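Local coordinates for avidin-related protein 4/5 (Gallus gallus, PDB 1Y55) that binds biotin with high affinity in a pocket at the end of an eight-stranded antiparallel beta-barrel and assembles as a thermostable tetramer of the avidin family, at residues L46-G51 / H67-E72; S73-T78 / W95-S100; L14-T19 / Y33-A38. The protein carries 1 engineered substitution. All coordinates share one frame; numbering follows the deposited sequence.

Contact 1: L46-G51 / H67-E72; sequences LSPLLG and HWNFSE. With BTN (biotin), chain C.
Strand 47-51 and the loop 67-72 run in nearly opposite directions, 154° apart, where the avidin beta-barrel gives way to the loop between strands 61-67 and 74-83 that leads over the biotin site. The backbone bond between the segments runs from His67 N to Pro48 O, 3.1 Å long and nearly along the C=O axis. One residue further along the loop, Trp68 lies against Ser47, their CA atoms 5.2 Å apart, and a side chain takes over from the backbone. Ser47 OG stands anti to its own carbonyl carbon (chi1 -65°), which carries it across to accept a hydrogen bond from Asn69 N at 2.9 Å, almost straight; the same hydroxyl is also hydrogen-bonded to Thr45 O, so this buried polar atom has two partners. Asn69 turns back toward the strand and its side chain crosses Pro48 obliquely, OD1 coming to 3.3 Å from Pro48 CD, while its ND2 and Leu46 O share a water that accepts from the amide and donates to the carbonyl. Two aromatic side chains of the loop line the ligand. The Trp68 indole, with CG beside the backbone N, lays one face along the valeryl chain of biotin: BTN C9 sits 3.6 Å above the ring plane, over its centre, and the CE3 corner of the same ring reaches Ser47 OG. Its NE1 is hydrogen-bonded to Thr75 OG1, which would help to fix the rotation of the indole. Phe70 takes the crowded first torsion, with CG between N and the carbonyl carbon, and so brings CZ to within 3.8 Å of BTN C10. On the outer side, the His67 ring stacks on His54 of a second subunit. At the far end of the ligand, Ser71 OG donates to the carboxylate oxygen BTN O12 at 2.8 Å and is hydrogen-bonded to Ser73 N as well.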
loop_
_atom_site.group_PDB
_atom_site.type_symbol
_atom_site.label_atom_id
_atom_site.label_comp_id
_atom_site.label_asym_id
_atom_site.label_seq_id
_atom_site.Cartn_x
_atom_site.Cartn_y
_atom_site.Cartn_z
ATOM N N LEU A 46 2.139 -13.549 22.273
ATOM C CA LEU A 46 1.497 -12.275 22.539
ATOM C C LEU A 46 2.507 -11.150 22.391
ATOM O O LEU A 46 3.622 -11.250 22.911
ATOM C CB LEU A 46 0.929 -12.284 23.954
ATOM C CG LEU A 46 -0.017 -11.126 24.300
ATOM C CD1 LEU A 46 -1.298 -11.201 23.463
ATOM C CD2 LEU A 46 -0.331 -11.130 25.780
ATOM N N SER A 47 2.126 -10.075 21.709
ATOM C CA SER A 47 3.057 -9.005 21.371
ATOM C C SER A 47 2.477 -7.647 21.742
ATOM O O SER A 47 1.270 -7.422 21.661
ATOM C CB SER A 47 3.377 -9.063 19.888
ATOM O OG SER A 47 4.082 -10.261 19.576
ATOM N N PRO A 48 3.333 -6.718 22.148
ATOM C CA PRO A 48 2.867 -5.386 22.556
ATOM C C PRO A 48 2.572 -4.462 21.386
ATOM O O PRO A 48 3.197 -4.550 20.331
ATOM C CB PRO A 48 4.040 -4.861 23.379
ATOM C CG PRO A 48 5.227 -5.470 22.716
ATOM C CD PRO A 48 4.790 -6.859 22.339
ATOM N N LEU A 49 1.639 -3.548 21.636
ATOM C CA LEU A 49 1.321 -2.477 20.697
ATOM C C LEU A 49 1.293 -1.134 21.419
ATOM O O LEU A 49 1.067 -1.052 22.631
ATOM C CB LEU A 49 -0.002 -2.733 19.953
ATOM C CG LEU A 49 -1.297 -2.650 20.768
ATOM C CD1 LEU A 49 -1.865 -1.230 20.824
ATOM C CD2 LEU A 49 -2.347 -3.595 20.222
ATOM N N LEU A 50 1.541 -0.078 20.651
ATOM C CA LEU A 50 1.553 1.295 21.144
ATOM C C LEU A 50 1.024 2.175 20.035
ATOM O O LEU A 50 1.489 2.061 18.908
ATOM C CB LEU A 50 2.977 1.691 21.467
ATOM C CG LEU A 50 3.249 2.933 22.264
ATOM C CD1 LEU A 50 2.516 2.913 23.595
ATOM C CD2 LEU A 50 4.760 3.017 22.501
ATOM N N GLY A 51 0.083 3.061 20.334
ATOM C CA GLY A 51 -0.500 3.911 19.319
ATOM C C GLY A 51 -1.112 5.189 19.845
ATOM O O GLY A 51 -1.014 5.513 21.025
ATOM N N HIS A 67 5.062 -4.454 17.880
ATOM C CA HIS A 67 6.402 -5.021 17.923
ATOM C C HIS A 67 6.256 -6.526 18.153
ATOM O O HIS A 67 5.980 -6.974 19.266
ATOM C CB HIS A 67 7.241 -4.355 19.035
ATOM C CG HIS A 67 8.461 -5.128 19.440
ATOM N ND1 HIS A 67 9.776 -4.800 19.161
ATOM C CD2 HIS A 67 8.516 -6.278 20.144
ATOM C CE1 HIS A 67 10.576 -5.710 19.708
ATOM N NE2 HIS A 67 9.830 -6.625 20.298
ATOM N N TRP A 68 6.422 -7.326 17.107
ATOM C CA TRP A 68 6.256 -8.764 17.248
ATOM C C TRP A 68 7.366 -9.301 18.158
ATOM O O TRP A 68 8.545 -9.035 17.934
ATOM C CB TRP A 68 6.275 -9.442 15.878
ATOM C CG TRP A 68 5.183 -8.907 15.006
ATOM C CD1 TRP A 68 5.338 -8.084 13.929
ATOM C CD2 TRP A 68 3.759 -9.040 15.201
ATOM N NE1 TRP A 68 4.114 -7.731 13.419
ATOM C CE2 TRP A 68 3.129 -8.302 14.183
ATOM C CE3 TRP A 68 2.950 -9.727 16.125
ATOM C CZ2 TRP A 68 1.749 -8.235 14.057
ATOM C CZ3 TRP A 68 1.581 -9.665 15.994
ATOM C CH2 TRP A 68 0.994 -8.930 14.974
ATOM N N ASN A 69 6.982 -10.072 19.173
ATOM C CA ASN A 69 7.944 -10.574 20.144
ATOM C C ASN A 69 8.613 -11.867 19.719
ATOM O O ASN A 69 9.420 -12.412 20.462
ATOM C CB ASN A 69 7.288 -10.760 21.509
ATOM C CG ASN A 69 7.270 -9.485 22.331
ATOM O OD1 ASN A 69 7.718 -8.412 21.906
ATOM N ND2 ASN A 69 6.728 -9.605 23.537
ATOM N N PHE A 70 8.275 -12.362 18.541
ATOM C CA PHE A 70 8.747 -13.657 18.052
ATOM C C PHE A 70 9.374 -13.581 16.668
ATOM O O PHE A 70 9.701 -14.616 16.095
ATOM C CB PHE A 70 7.591 -14.665 18.059
ATOM C CG PHE A 70 6.413 -14.222 17.237
ATOM C CD1 PHE A 70 5.422 -13.429 17.785
ATOM C CD2 PHE A 70 6.307 -14.578 15.904
ATOM C CE1 PHE A 70 4.330 -13.020 17.027
ATOM C CE2 PHE A 70 5.223 -14.163 15.140
ATOM C CZ PHE A 70 4.233 -13.381 15.699
ATOM N N SER A 71 9.528 -12.372 16.122
ATOM C CA SER A 71 10.219 -12.189 14.859
ATOM C C SER A 71 10.873 -10.821 14.864
ATOM O O SER A 71 10.680 -10.041 15.795
ATOM C CB SER A 71 9.258 -12.329 13.693
ATOM O OG SER A 71 8.475 -11.174 13.594
ATOM N N GLU A 72 11.637 -10.532 13.818
ATOM C CA GLU A 72 12.292 -9.236 13.673
ATOM C C GLU A 72 11.417 -8.219 12.942
ATOM O O GLU A 72 11.859 -7.100 12.693
ATOM C CB GLU A 72 13.642 -9.407 12.943
ATOM C CG GLU A 72 14.646 -10.211 13.734
ATOM C CD GLU A 72 14.879 -9.590 15.093
ATOM O OE1 GLU A 72 15.119 -8.357 15.171
ATOM O OE2 GLU A 72 14.772 -10.325 16.095
HETATM C C11 BTN C . 5.300 -12.217 11.692
HETATM O O11 BTN C . 4.694 -13.005 10.755
HETATM O O12 BTN C . 6.582 -12.250 11.874
HETATM C C10 BTN C . 4.530 -11.302 12.537
HETATM C C9 BTN C . 3.034 -11.506 12.512
HETATM C C8 BTN C . 2.362 -10.718 11.391
HETATM C C7 BTN C . 0.843 -10.926 11.399
HETATM C C2 BTN C . 0.091 -10.003 10.401
HETATM S S1 BTN C . 0.056 -8.288 10.837
HETATM C C6 BTN C . -1.108 -8.014 9.488
HETATM C C5 BTN C . -2.079 -9.191 9.546
HETATM N N1 BTN C . -3.189 -8.974 10.456
HETATM C C3 BTN C . -3.146 -9.830 11.463
HETATM O O3 BTN C . -4.039 -9.844 12.439
HETATM N N2 BTN C . -2.123 -10.655 11.370
HETATM C C4 BTN C . -1.366 -10.411 10.153
HETATM O O HOH W 1 5.557 -12.260 24.428
#

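Contact 2: S73-T78 / W95-S100; sequences STTVFT and WLLRSS. With BTN (biotin), chain C.
Phe77 and Trp95 lie side by side and point the same way, with their ring planes inclined at 55°. Their non-hydrogen-bonded pairing sets Trp95 CB over one face of the Phe77 ring, a CH-pi contact 4.0 Å from the centroid, and the crowded first torsion of Trp95, with CG between N and the carbonyl carbon (chi1 53°), then carries the indole to biotin. There BTN C6 rests 3.2 Å above the indole plane, over its centre, while BTN N1 lies at the edge of the Phe77 ring. Thr75 shares this face, crossing Leu97 obliquely: OG1, the hydroxyl that holds Trp68 NE1 by a hydrogen bond, comes 3.2 Å from Leu97 CD1 and 3.5 Å from BTN S1. These residues face the interior of the avidin barrel, on neighbouring antiparallel strands of one beta hairpin. Thr75-Leu97 is likewise a non-hydrogen-bonded pair; Thr74-Arg98 and Val76-Leu96 each make two backbone bonds. Val76 and Leu96 run alongside on the reverse face, where Val76 packs on Val76 of a second subunit. Beyond the strands, Ser73 OG reaches Ser99 OG through one water and Ser100 N through another, the latter water accepting from Ser100 N at 2.9 Å.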
loop_
_atom_site.group_PDB
_atom_site.type_symbol
_atom_site.label_atom_id
_atom_site.label_comp_id
_atom_site.label_asym_id
_atom_site.label_seq_id
_atom_site.Cartn_x
_atom_site.Cartn_y
_atom_site.Cartn_z
ATOM N N SER A 73 10.187 -8.600 12.614
ATOM C CA SER A 73 9.266 -7.768 11.871
ATOM C C SER A 73 8.492 -6.793 12.770
ATOM O O SER A 73 8.415 -6.955 13.987
ATOM C CB SER A 73 8.275 -8.642 11.116
ATOM O OG SER A 73 8.966 -9.563 10.314
ATOM N N THR A 74 7.877 -5.814 12.120
ATOM C CA THR A 74 7.020 -4.836 12.780
ATOM C C THR A 74 5.807 -4.606 11.889
ATOM O O THR A 74 5.962 -4.540 10.679
ATOM C CB THR A 74 7.770 -3.508 12.962
ATOM O OG1 THR A 74 8.905 -3.700 13.809
ATOM C CG2 THR A 74 6.905 -2.466 13.651
ATOM N N THR A 75 4.616 -4.472 12.473
ATOM C CA THR A 75 3.452 -4.046 11.700
ATOM C C THR A 75 2.934 -2.717 12.222
ATOM O O THR A 75 2.904 -2.496 13.428
ATOM C CB THR A 75 2.326 -5.077 11.744
ATOM O OG1 THR A 75 2.864 -6.305 11.246
ATOM C CG2 THR A 75 1.129 -4.679 10.872
ATOM N N VAL A 76 2.491 -1.853 11.321
ATOM C CA VAL A 76 1.699 -0.690 11.692
ATOM C C VAL A 76 0.316 -0.821 11.090
ATOM O O VAL A 76 0.150 -1.290 9.966
ATOM C CB VAL A 76 2.361 0.640 11.258
ATOM C CG1 VAL A 76 3.657 0.878 12.038
ATOM C CG2 VAL A 76 2.630 0.693 9.755
ATOM N N PHE A 77 -0.668 -0.388 11.867
ATOM C CA PHE A 77 -2.066 -0.325 11.463
ATOM C C PHE A 77 -2.556 1.115 11.560
ATOM O O PHE A 77 -2.224 1.820 12.518
ATOM C CB PHE A 77 -2.962 -1.141 12.411
ATOM C CG PHE A 77 -2.783 -2.630 12.351
ATOM C CD1 PHE A 77 -1.718 -3.244 12.997
ATOM C CD2 PHE A 77 -3.716 -3.437 11.704
ATOM C CE1 PHE A 77 -1.594 -4.625 12.991
ATOM C CE2 PHE A 77 -3.574 -4.828 11.693
ATOM C CZ PHE A 77 -2.510 -5.400 12.326
ATOM N N THR A 78 -3.365 1.543 10.602
ATOM C CA THR A 78 -4.081 2.804 10.742
ATOM C C THR A 78 -5.503 2.631 10.267
ATOM O O THR A 78 -5.786 1.799 9.416
ATOM C CB THR A 78 -3.322 3.928 10.028
ATOM O OG1 THR A 78 -3.890 5.206 10.337
ATOM C CG2 THR A 78 -3.355 3.795 8.524
ATOM N N TRP A 95 -2.839 -1.971 6.942
ATOM C CA TRP A 95 -1.592 -2.239 7.625
ATOM C C TRP A 95 -0.443 -2.377 6.651
ATOM O O TRP A 95 -0.613 -2.733 5.479
ATOM C CB TRP A 95 -1.696 -3.479 8.542
ATOM C CG TRP A 95 -2.191 -4.737 7.904
ATOM C CD1 TRP A 95 -3.448 -5.262 8.016
ATOM C CD2 TRP A 95 -1.444 -5.668 7.099
ATOM N NE1 TRP A 95 -3.530 -6.448 7.330
ATOM C CE2 TRP A 95 -2.312 -6.721 6.764
ATOM C CE3 TRP A 95 -0.113 -5.736 6.666
ATOM C CZ2 TRP A 95 -1.897 -7.821 5.994
ATOM C CZ3 TRP A 95 0.295 -6.826 5.890
ATOM C CH2 TRP A 95 -0.599 -7.845 5.561
ATOM N N LEU A 96 0.753 -2.112 7.194
ATOM C CA LEU A 96 2.034 -2.406 6.539
ATOM C C LEU A 96 2.833 -3.295 7.491
ATOM O O LEU A 96 3.012 -2.951 8.659
ATOM C CB LEU A 96 2.839 -1.144 6.254
ATOM C CG LEU A 96 2.204 -0.156 5.281
ATOM C CD1 LEU A 96 3.023 1.125 5.250
ATOM C CD2 LEU A 96 2.053 -0.727 3.881
ATOM N N LEU A 97 3.312 -4.425 6.972
ATOM C CA LEU A 97 4.115 -5.400 7.701
ATOM C C LEU A 97 5.533 -5.321 7.133
ATOM O O LEU A 97 5.764 -5.667 5.967
ATOM C CB LEU A 97 3.519 -6.795 7.537
ATOM C CG LEU A 97 4.358 -8.008 7.934
ATOM C CD1 LEU A 97 4.901 -7.965 9.339
ATOM C CD2 LEU A 97 3.522 -9.262 7.764
ATOM N N ARG A 98 6.451 -4.823 7.956
ATOM C CA ARG A 98 7.850 -4.658 7.582
ATOM C C ARG A 98 8.668 -5.844 8.083
ATOM O O ARG A 98 8.725 -6.108 9.289
ATOM C CB ARG A 98 8.395 -3.378 8.205
ATOM C CG ARG A 98 9.895 -3.189 7.982
ATOM C CD ARG A 98 10.253 -2.920 6.556
ATOM N NE ARG A 98 11.675 -3.124 6.292
ATOM C CZ ARG A 98 12.353 -2.498 5.331
ATOM N NH1 ARG A 98 11.825 -1.492 4.653
ATOM N NH2 ARG A 98 13.592 -2.867 5.072
ATOM N N SER A 99 9.296 -6.545 7.147
ATOM C CA SER A 99 10.268 -7.570 7.470
ATOM C C SER A 99 11.671 -6.975 7.556
ATOM O O SER A 99 12.000 -5.968 6.937
ATOM C CB SER A 99 10.275 -8.646 6.378
ATOM O OG SER A 99 9.036 -9.314 6.264
ATOM N N SER A 100 12.515 -7.657 8.305
ATOM C CA SER A 100 13.930 -7.342 8.363
ATOM C C SER A 100 14.651 -7.985 7.192
ATOM O O SER A 100 14.537 -9.184 6.978
ATOM C CB SER A 100 14.520 -7.896 9.658
ATOM O OG SER A 100 15.912 -7.707 9.692
HETATM C C11 BTN C . 5.300 -12.217 11.692
HETATM O O11 BTN C . 4.694 -13.005 10.755
HETATM O O12 BTN C . 6.582 -12.250 11.874
HETATM C C10 BTN C . 4.530 -11.302 12.537
HETATM C C9 BTN C . 3.034 -11.506 12.512
HETATM C C8 BTN C . 2.362 -10.718 11.391
HETATM C C7 BTN C . 0.843 -10.926 11.399
HETATM C C2 BTN C . 0.091 -10.003 10.401
HETATM S S1 BTN C . 0.056 -8.288 10.837
HETATM C C6 BTN C . -1.108 -8.014 9.488
HETATM C C5 BTN C . -2.079 -9.191 9.546
HETATM N N1 BTN C . -3.189 -8.974 10.456
HETATM C C3 BTN C . -3.146 -9.830 11.463
HETATM O O3 BTN C . -4.039 -9.844 12.439
HETATM N N2 BTN C . -2.123 -10.655 11.370
HETATM C C4 BTN C . -1.366 -10.411 10.153
HETATM O O HOH W 2 11.609 -9.968 9.761
HETATM O O HOH W 3 7.876 -10.654 8.348
#

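Contact 3: L14-T19 / Y33-A38; sequences LGSIMT and YLTAVA. With BTN (biotin), chain C.
Three hydroxyls from these segments grip the ureido head of biotin. Ser16 OG and Tyr33 OH both donate to the carbonyl oxygen BTN O3, each at 2.7 Å, and Thr35 OG1 accepts a hydrogen bond from BTN N2 at 2.9 Å and 174°, practically straight. Asn12 and Asn116 add further bonds to the ligand, so the polar head is held from several sides; donors converging on O3 would be expected to draw negative charge onto it, consistent with the tight binding known for avidins. Apolar groups close in beside them: Leu14 CD1 approaches BTN N1, and Val37 CG2 lies near BTN N2.

A second shell sets the Ser16 and Thr35 hydroxyls and packs the Tyr33 ring. Ser16 OG, anti to its carbonyl carbon (chi1 -59°), also accepts a hydrogen bond from Ala36 N at 2.9 Å and is thereby tied to the opposite segment. Thr35 OG1 is swung anti to its backbone N (chi1 -177°) and donates to Val37 O at 2.6 Å, on a lone pair in the carbonyl plane, which leaves it able to accept from the ligand. The Tyr33 ring presents its edge to BTN O3, with the oxygen in plane. Met18 crosses the ring obliquely, CB at 3.6 Å from Tyr33 CD2 and SD beside it in a Met-aromatic contact.

The backbone behind these side chains is that of a beta hairpin in the avidin barrel: Ile17 and Leu34 exchange two hydrogen bonds, and Met18 and Tyr33 form the next, non-hydrogen-bonded pair. Strand 8-12 flanks this hairpin through Met18 and Trp10, and strand 47-53 flanks it through Tyr33 and Ser47. Inside the barrel Met18 and Tyr33 reach Phe118 of strand 111-120, while Trp108 of a third subunit packs on Leu14 and Val37.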
loop_
_atom_site.group_PDB
_atom_site.type_symbol
_atom_site.label_atom_id
_atom_site.label_comp_id
_atom_site.label_asym_id
_atom_site.label_seq_id
_atom_site.Cartn_x
_atom_site.Cartn_y
_atom_site.Cartn_z
ATOM N N LEU A 14 -9.367 -12.167 10.396
ATOM C CA LEU A 14 -8.464 -13.309 10.382
ATOM C C LEU A 14 -8.522 -14.103 11.678
ATOM O O LEU A 14 -7.872 -15.138 11.781
ATOM C CB LEU A 14 -7.020 -12.851 10.134
ATOM C CG LEU A 14 -6.765 -12.062 8.859
ATOM C CD1 LEU A 14 -5.320 -11.576 8.789
ATOM C CD2 LEU A 14 -7.124 -12.861 7.634
ATOM N N GLY A 15 -9.263 -13.616 12.669
ATOM C CA GLY A 15 -9.357 -14.250 13.969
ATOM C C GLY A 15 -8.374 -13.722 15.003
ATOM O O GLY A 15 -8.365 -14.197 16.131
ATOM N N SER A 16 -7.516 -12.763 14.646
ATOM C CA SER A 16 -6.599 -12.185 15.615
ATOM C C SER A 16 -7.357 -11.435 16.688
ATOM O O SER A 16 -8.453 -10.944 16.440
ATOM C CB SER A 16 -5.642 -11.242 14.910
ATOM O OG SER A 16 -4.914 -11.937 13.924
ATOM N N ILE A 17 -6.754 -11.328 17.865
ATOM C CA ILE A 17 -7.341 -10.620 18.999
ATOM C C ILE A 17 -6.403 -9.521 19.444
ATOM O O ILE A 17 -5.210 -9.734 19.545
ATOM C CB ILE A 17 -7.605 -11.561 20.186
ATOM C CG1 ILE A 17 -8.555 -12.667 19.772
ATOM C CG2 ILE A 17 -8.132 -10.786 21.394
ATOM C CD1 ILE A 17 -8.744 -13.700 20.852
ATOM N N MET A 18 -6.929 -8.336 19.736
ATOM C CA MET A 18 -6.108 -7.353 20.416
ATOM C C MET A 18 -6.878 -6.772 21.581
ATOM O O MET A 18 -8.104 -6.680 21.583
ATOM C CB MET A 18 -5.587 -6.270 19.510
ATOM C CG MET A 18 -6.641 -5.463 18.929
ATOM S SD MET A 18 -5.883 -4.009 17.988
ATOM C CE MET A 18 -7.374 -3.194 17.540
ATOM N N THR A 19 -6.112 -6.364 22.578
ATOM C CA THR A 19 -6.626 -5.797 23.797
ATOM C C THR A 19 -5.945 -4.460 23.999
ATOM O O THR A 19 -4.731 -4.381 24.064
ATOM C CB THR A 19 -6.321 -6.710 24.971
ATOM O OG1 THR A 19 -6.813 -8.033 24.691
ATOM C CG2 THR A 19 -7.068 -6.246 26.225
ATOM N N TYR A 33 -1.441 -7.773 21.260
ATOM C CA TYR A 33 -1.948 -8.279 19.999
ATOM C C TYR A 33 -1.576 -9.755 19.906
ATOM O O TYR A 33 -0.395 -10.087 20.015
ATOM C CB TYR A 33 -1.337 -7.495 18.829
ATOM C CG TYR A 33 -2.129 -7.562 17.547
ATOM C CD1 TYR A 33 -2.102 -8.691 16.734
ATOM C CD2 TYR A 33 -2.906 -6.491 17.135
ATOM C CE1 TYR A 33 -2.832 -8.748 15.547
ATOM C CE2 TYR A 33 -3.629 -6.542 15.958
ATOM C CZ TYR A 33 -3.598 -7.670 15.170
ATOM O OH TYR A 33 -4.347 -7.670 14.019
ATOM N N LEU A 34 -2.576 -10.615 19.706
ATOM C CA LEU A 34 -2.370 -12.046 19.492
ATOM C C LEU A 34 -2.796 -12.338 18.051
ATOM O O LEU A 34 -3.984 -12.409 17.740
ATOM C CB LEU A 34 -3.165 -12.885 20.493
ATOM C CG LEU A 34 -2.875 -14.377 20.432
ATOM C CD1 LEU A 34 -1.421 -14.688 20.734
ATOM C CD2 LEU A 34 -3.783 -15.124 21.388
ATOM N N THR A 35 -1.817 -12.423 17.160
ATOM C CA THR A 35 -2.127 -12.694 15.773
ATOM C C THR A 35 -2.525 -14.152 15.574
ATOM O O THR A 35 -1.943 -15.051 16.179
ATOM C CB THR A 35 -0.982 -12.302 14.838
ATOM O OG1 THR A 35 -1.411 -12.545 13.486
ATOM C CG2 THR A 35 0.318 -13.076 15.103
ATOM N N ALA A 36 -3.523 -14.377 14.718
ATOM C CA ALA A 36 -3.924 -15.733 14.372
ATOM C C ALA A 36 -2.977 -16.369 13.358
ATOM O O ALA A 36 -2.933 -17.603 13.249
ATOM C CB ALA A 36 -5.331 -15.735 13.819
ATOM N N VAL A 37 -2.271 -15.533 12.591
ATOM C CA VAL A 37 -1.440 -15.957 11.468
ATOM C C VAL A 37 -0.061 -15.316 11.570
ATOM O O VAL A 37 0.117 -14.231 12.135
ATOM C CB VAL A 37 -2.081 -15.607 10.097
ATOM C CG1 VAL A 37 -3.373 -16.396 9.897
ATOM C CG2 VAL A 37 -2.333 -14.104 9.959
ATOM N N ALA A 38 0.922 -15.965 10.962
ATOM C CA ALA A 38 2.280 -15.425 10.906
ATOM C C ALA A 38 3.042 -16.162 9.831
ATOM O O ALA A 38 2.597 -17.186 9.327
ATOM C CB ALA A 38 2.984 -15.582 12.245
HETATM C C11 BTN C . 5.300 -12.217 11.692
HETATM O O11 BTN C . 4.694 -13.005 10.755
HETATM O O12 BTN C . 6.582 -12.250 11.874
HETATM C C10 BTN C . 4.530 -11.302 12.537
HETATM C C9 BTN C . 3.034 -11.506 12.512
HETATM C C8 BTN C . 2.362 -10.718 11.391
HETATM C C7 BTN C . 0.843 -10.926 11.399
HETATM C C2 BTN C . 0.091 -10.003 10.401
HETATM S S1 BTN C . 0.056 -8.288 10.837
HETATM C C6 BTN C . -1.108 -8.014 9.488
HETATM C C5 BTN C . -2.079 -9.191 9.546
HETATM N N1 BTN C . -3.189 -8.974 10.456
HETATM C C3 BTN C . -3.146 -9.830 11.463
HETATM O O3 BTN C . -4.039 -9.844 12.439
HETATM N N2 BTN C . -2.123 -10.655 11.370
HETATM C C4 BTN C . -1.366 -10.411 10.153
#

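In the fold
All three contacts belong to one closed antiparallel barrel and meet at the same biotin, yet they serve different parts of it. Contact 2 is the buried one, a regular strand pair with a mainly aromatic and apolar inner face, whereas contacts 1 and 3 are only partly buried and pass from strand into loop, where serine hydroxyls take over from backbone pairing. Contact 3 supplies polar bonds to the ureido head, contact 1 the carboxylate end and the alkyl chain, and contact 2 meets the ring system with Trp95 and Thr75. Neighbouring strands 28-34 and 47-53 join contacts 3 and 1. Contacts 1 and 2 face the second subunit, contacts 2 and 3 the third.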